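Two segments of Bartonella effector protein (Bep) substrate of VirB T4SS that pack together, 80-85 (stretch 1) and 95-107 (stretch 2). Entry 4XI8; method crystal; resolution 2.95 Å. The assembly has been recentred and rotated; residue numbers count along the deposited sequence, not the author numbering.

Stretch 1, residues 80-85: CTCDTP
Stretch 2 (95-107) KVPINNKIKEGLK

This is a small contact of van der Waals packing, burying 399 Å² in total, in which a turn lies against a loop and the start of a helix without any hydrogen bond between the modelled atoms of the two stretches. Thr81 to Thr84 form a type I beta turn (Cys82 -88/13, Asp83 -82/-8). Thr81 OG1 donates a very short 2.4 Å hydrogen bond to Asp83 OD1; both side chains are p.

Stretch 2 begins extended. Pro97 to Asn100 make a type II turn (Ile98 -68/137, Asn99 58/40), and Lys101 (62/24) occupies the N-cap position, right before the helix that begins at Ile102. Asn100 (p) braces this bend: its ND2 donates to Pro97 O at 3.1 Å, and its OD1 accepts from Ile102 N at 2.7 Å.

The CA atoms of Asp83 and Val96 lie 5.8 Å apart, as do those of Pro85 and Lys95. Val96 (t) points toward stretch 1. Its CG2 is 3.6 Å from Pro85 CD, and its CG1 is 3.7 Å from Cys82 O. Cys82 (p) sets SG 3.6 Å from CD1 of Ile102 (m, t). Asp83 CB lies 3.9 Å from Ile102 CB. Farther along the helix, Leu106 CD1 reaches Thr81 CG2 at 4.3 Å. The Lys103 side chain is modelled only to CB.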

# COMPACT_ATOMS: atom_id res chain seq x y z
N CYS A 80 -2.80 32.37 -3.45
CA CYS A 80 -2.27 33.14 -4.56
C CYS A 80 -1.75 32.26 -5.70
O CYS A 80 -1.07 31.26 -5.46
CB CYS A 80 -1.14 34.06 -4.07
SG CYS A 80 -1.63 35.20 -2.76
N THR A 81 -2.09 32.63 -6.93
CA THR A 81 -1.56 31.95 -8.11
C THR A 81 -0.24 32.60 -8.52
O THR A 81 0.03 33.75 -8.19
CB THR A 81 -2.55 31.99 -9.28
OG1 THR A 81 -2.98 33.33 -9.51
CG2 THR A 81 -3.76 31.12 -8.98
N CYS A 82 0.59 31.85 -9.25
CA CYS A 82 1.93 32.32 -9.60
C CYS A 82 1.96 33.14 -10.89
O CYS A 82 3.02 33.41 -11.44
CB CYS A 82 2.90 31.14 -9.72
SG CYS A 82 2.55 30.01 -11.08
N ASP A 83 0.78 33.54 -11.37
CA ASP A 83 0.69 34.38 -12.56
C ASP A 83 0.92 35.84 -12.19
O ASP A 83 1.03 36.71 -13.06
CB ASP A 83 -0.67 34.21 -13.24
CG ASP A 83 -1.82 34.68 -12.38
OD1 ASP A 83 -1.71 34.59 -11.14
OD2 ASP A 83 -2.83 35.14 -12.94
N THR A 84 0.99 36.11 -10.89
CA THR A 84 1.20 37.45 -10.38
C THR A 84 2.31 37.43 -9.32
O THR A 84 2.31 36.56 -8.45
CB THR A 84 -0.10 38.02 -9.77
OG1 THR A 84 -1.06 38.25 -10.81
CG2 THR A 84 0.15 39.33 -9.03
N PRO A 85 3.25 38.38 -9.41
CA PRO A 85 4.39 38.43 -8.47
C PRO A 85 3.95 38.55 -7.01
O PRO A 85 3.15 39.42 -6.68
CB PRO A 85 5.16 39.67 -8.92
CG PRO A 85 4.78 39.86 -10.34
CD PRO A 85 3.35 39.42 -10.44
N LYS A 95 9.14 35.73 -9.12
CA LYS A 95 9.14 35.93 -10.56
C LYS A 95 7.99 35.15 -11.18
O LYS A 95 7.46 34.22 -10.57
CB LYS A 95 10.47 35.51 -11.18
CG LYS A 95 11.66 36.37 -10.75
CD LYS A 95 12.94 35.90 -11.42
CE LYS A 95 14.12 36.78 -11.02
NZ LYS A 95 14.40 36.71 -9.56
N VAL A 96 7.60 35.53 -12.39
CA VAL A 96 6.47 34.90 -13.06
C VAL A 96 6.93 34.12 -14.29
O VAL A 96 7.66 34.65 -15.13
CB VAL A 96 5.42 35.95 -13.49
CG1 VAL A 96 4.31 35.30 -14.31
CG2 VAL A 96 4.85 36.65 -12.27
N PRO A 97 6.51 32.85 -14.38
CA PRO A 97 6.84 32.01 -15.54
C PRO A 97 6.36 32.64 -16.84
O PRO A 97 5.19 32.99 -16.96
CB PRO A 97 6.09 30.70 -15.25
CG PRO A 97 5.94 30.67 -13.77
CD PRO A 97 5.75 32.10 -13.36
N ILE A 98 7.26 32.77 -17.80
CA ILE A 98 6.94 33.38 -19.08
C ILE A 98 5.96 32.51 -19.87
O ILE A 98 6.10 31.29 -19.90
CB ILE A 98 8.22 33.65 -19.91
CG1 ILE A 98 7.89 34.36 -21.22
CG2 ILE A 98 8.99 32.36 -20.16
CD1 ILE A 98 9.10 34.75 -22.03
N ASN A 99 4.96 33.16 -20.47
CA ASN A 99 3.95 32.48 -21.28
C ASN A 99 3.20 31.41 -20.49
O ASN A 99 2.91 30.33 -21.01
CB ASN A 99 4.59 31.86 -22.52
CG ASN A 99 5.48 32.84 -23.27
OD1 ASN A 99 5.24 34.04 -23.26
ND2 ASN A 99 6.51 32.32 -23.93
N ASN A 100 2.88 31.72 -19.23
CA ASN A 100 2.24 30.76 -18.33
C ASN A 100 0.82 30.35 -18.76
O ASN A 100 0.42 29.21 -18.53
CB ASN A 100 2.20 31.33 -16.91
CG ASN A 100 1.45 32.65 -16.82
OD1 ASN A 100 0.23 32.70 -17.02
ND2 ASN A 100 2.17 33.72 -16.52
N LYS A 101 0.09 31.29 -19.36
CA LYS A 101 -1.27 31.05 -19.85
C LYS A 101 -2.24 30.67 -18.73
O LYS A 101 -3.27 30.03 -18.97
CB LYS A 101 -1.27 29.95 -20.91
CG LYS A 101 -0.49 30.26 -22.17
CD LYS A 101 -1.34 30.08 -23.41
CE LYS A 101 -0.55 30.34 -24.67
NZ LYS A 101 0.56 29.37 -24.82
N ILE A 102 -1.92 31.07 -17.50
CA ILE A 102 -2.76 30.76 -16.34
C ILE A 102 -4.07 31.54 -16.33
O ILE A 102 -5.13 30.98 -16.09
CB ILE A 102 -2.00 31.03 -15.02
CG1 ILE A 102 -0.74 30.17 -14.95
CG2 ILE A 102 -2.90 30.74 -13.83
CD1 ILE A 102 0.07 30.38 -13.69
N LYS A 103 -3.98 32.84 -16.61
CA LYS A 103 -5.15 33.72 -16.57
C LYS A 103 -6.21 33.30 -17.58
O LYS A 103 -7.40 33.23 -17.25
CB LYS A 103 -4.74 35.17 -16.83
N GLU A 104 -5.79 33.02 -18.80
CA GLU A 104 -6.70 32.56 -19.84
C GLU A 104 -7.22 31.16 -19.54
O GLU A 104 -8.35 30.82 -19.88
CB GLU A 104 -6.01 32.58 -21.21
N GLY A 105 -6.39 30.35 -18.88
CA GLY A 105 -6.76 29.00 -18.54
C GLY A 105 -7.85 28.93 -17.49
O GLY A 105 -8.82 28.19 -17.63
N LEU A 106 -7.69 29.72 -16.43
CA LEU A 106 -8.68 29.76 -15.35
C LEU A 106 -9.99 30.39 -15.83
O LEU A 106 -11.07 30.00 -15.39
CB LEU A 106 -8.13 30.52 -14.15
CG LEU A 106 -6.97 29.87 -13.40
CD1 LEU A 106 -6.54 30.72 -12.22
CD2 LEU A 106 -7.34 28.46 -12.94
N LYS A 107 -9.87 31.37 -16.72
CA LYS A 107 -11.05 32.03 -17.28
C LYS A 107 -11.87 31.07 -18.12
O LYS A 107 -13.10 31.12 -18.11
CB LYS A 107 -10.63 33.24 -18.12